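Local coordinates for protein putative Acetyltransferase (Pyrococcus horikoshii, PDB 3DDD) that binds coenzyme A and, as a member of the GNAT family, probably transfers acyl groups, at residues A[173-178]-A[213-218]. Sequence-based numbering, arbitrary orientation.
Sequences EIDKKA and IGPLVA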
loop_
_atom_site.group_PDB
_atom_site.type_symbol
_atom_site.label_atom_id
_atom_site.label_comp_id
_atom_site.label_asym_id
_atom_site.label_seq_id
_atom_site.Cartn_x
_atom_site.Cartn_y
_atom_site.Cartn_z
ATOM N N GLU A 173 -17.896 5.222 -6.680
ATOM C CA GLU A 173 -18.333 6.418 -5.944
ATOM C C GLU A 173 -18.062 6.350 -4.443
ATOM O O GLU A 173 -17.557 7.292 -3.864
ATOM C CB GLU A 173 -19.818 6.686 -6.204
ATOM C CG GLU A 173 -20.066 7.413 -7.536
ATOM C CD GLU A 173 -21.420 7.102 -8.163
ATOM O OE1 GLU A 173 -22.419 6.942 -7.410
ATOM O OE2 GLU A 173 -21.490 7.040 -9.428
ATOM N N ILE A 174 -18.397 5.235 -3.807
ATOM C CA ILE A 174 -18.124 5.081 -2.369
ATOM C C ILE A 174 -16.615 5.015 -2.057
ATOM O O ILE A 174 -16.182 5.496 -1.018
ATOM C CB ILE A 174 -18.930 3.894 -1.744
ATOM C CG1 ILE A 174 -19.092 4.122 -0.242
ATOM C CG2 ILE A 174 -18.290 2.516 -2.097
ATOM C CD1 ILE A 174 -19.869 3.016 0.466
ATOM N N ASP A 175 -15.805 4.482 -2.967
ATOM C CA ASP A 175 -14.352 4.449 -2.749
ATOM C C ASP A 175 -13.720 5.831 -2.897
ATOM O O ASP A 175 -12.827 6.230 -2.131
ATOM C CB ASP A 175 -13.680 3.433 -3.670
ATOM C CG ASP A 175 -12.275 3.134 -3.240
ATOM O OD1 ASP A 175 -12.099 2.654 -2.101
ATOM O OD2 ASP A 175 -11.345 3.431 -4.010
ATOM N N LYS A 176 -14.213 6.580 -3.862
ATOM C CA LYS A 176 -13.763 7.946 -4.081
ATOM C C LYS A 176 -14.050 8.803 -2.828
ATOM O O LYS A 176 -13.248 9.650 -2.419
ATOM C CB LYS A 176 -14.438 8.484 -5.365
ATOM C CG LYS A 176 -14.413 9.988 -5.597
ATOM C CD LYS A 176 -13.068 10.466 -6.131
ATOM C CE LYS A 176 -12.961 12.004 -6.202
ATOM N NZ LYS A 176 -11.682 12.376 -6.896
ATOM N N LYS A 177 -15.201 8.575 -2.223
ATOM C CA LYS A 177 -15.601 9.252 -1.003
ATOM C C LYS A 177 -14.710 8.838 0.208
ATOM O O LYS A 177 -14.244 9.681 0.966
ATOM C CB LYS A 177 -17.082 8.922 -0.789
ATOM C CG LYS A 177 -17.801 9.626 0.316
ATOM C CD LYS A 177 -19.309 9.235 0.297
ATOM N N ALA A 178 -14.453 7.538 0.359
ATOM C CA ALA A 178 -13.634 7.019 1.444
ATOM C C ALA A 178 -12.174 7.441 1.287
ATOM O O ALA A 178 -11.589 7.989 2.196
ATOM C CB ALA A 178 -13.733 5.515 1.487
ATOM N N ILE A 213 -7.779 -8.583 3.204
ATOM C CA ILE A 213 -8.884 -7.733 2.749
ATOM C C ILE A 213 -8.413 -6.269 2.775
ATOM O O ILE A 213 -7.894 -5.746 3.785
ATOM C CB ILE A 213 -10.201 -7.924 3.567
ATOM C CG1 ILE A 213 -11.315 -7.002 3.023
ATOM C CG2 ILE A 213 -9.948 -7.746 5.073
ATOM C CD1 ILE A 213 -12.692 -7.208 3.612
ATOM N N GLY A 214 -8.569 -5.620 1.635
ATOM C CA GLY A 214 -8.236 -4.223 1.529
ATOM C C GLY A 214 -8.458 -3.774 0.093
ATOM O O GLY A 214 -7.967 -4.387 -0.803
ATOM N N PRO A 215 -9.177 -2.674 -0.124
ATOM C CA PRO A 215 -9.866 -1.931 0.901
ATOM C C PRO A 215 -11.123 -2.611 1.459
ATOM O O PRO A 215 -11.647 -3.613 0.895
ATOM C CB PRO A 215 -10.224 -0.609 0.197
ATOM C CG PRO A 215 -10.146 -0.872 -1.210
ATOM C CD PRO A 215 -9.283 -2.041 -1.452
ATOM N N LEU A 216 -11.581 -2.061 2.580
ATOM C CA LEU A 216 -12.908 -2.315 3.116
ATOM C C LEU A 216 -13.543 -0.966 3.410
ATOM O O LEU A 216 -13.041 -0.197 4.251
ATOM C CB LEU A 216 -12.830 -3.188 4.378
ATOM C CG LEU A 216 -14.174 -3.510 5.055
ATOM C CD1 LEU A 216 -15.067 -4.317 4.099
ATOM C CD2 LEU A 216 -13.960 -4.213 6.386
ATOM N N VAL A 217 -14.609 -0.661 2.661
ATOM C CA VAL A 217 -15.371 0.586 2.750
ATOM C C VAL A 217 -16.860 0.255 2.953
ATOM O O VAL A 217 -17.397 -0.610 2.253
ATOM C CB VAL A 217 -15.181 1.464 1.488
ATOM C CG1 VAL A 217 -15.955 2.804 1.604
ATOM C CG2 VAL A 217 -13.692 1.731 1.274
ATOM N N ALA A 218 -17.487 0.882 3.947
ATOM C CA ALA A 218 -18.911 0.633 4.270
ATOM C C ALA A 218 -19.582 1.852 4.870
ATOM O O ALA A 218 -19.001 2.521 5.723
ATOM C CB ALA A 218 -19.064 -0.535 5.236
#
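V217 pushes its two methyls from the strand into the helix face formed by I174, D175 and A178, and this valine takes the largest share of the contact. Its apolar part is tight: CG1 of V217 lies 3.5 Å from CB of A178 and 3.9 Å from CG1 of I174, whose CD1 runs on past the same methyl, the two branched chains sliding by in opposite directions. With CG1 anti to the backbone N (chi1 -178°), V217 sets this methyl between the two helix residues one turn apart and turns CG2 to A178 and D175. CG1 also rests 3.8 Å from the backbone O of I174. The polar member is D175, whose side chain crosses those of V217 and P215 at about a right angle. Its OD1 touches CG2 of V217 at 3.8 Å and CG of P215 at 4.1 Å, contacts of van der Waals kind. Both carboxylate oxygens have hydrogen-bond partners outside the two segments, OD2 in a salt bridge with R183, which probably balances the buried charge. Cut back to an alanine, V217 would lose both methyls and would probably open a gap between I174, A178 and the carboxylate of D175. P215 follows a cis peptide bond and turns its ring to the helix; F205 of the neighbouring strand 204-209 extends the same apolar layer, touching I174, D175, P215 and V217. L216 and A218 point the other way, against helix 221-233. The axes of 173-178 and 213-218 thus cross nearly perpendicularly, at 99° with a closest approach of 8.8 Å, and the strand is covered by helices on both faces, the alpha/beta layering of a GNAT domain, here the C-terminal one, away from the coenzyme A site.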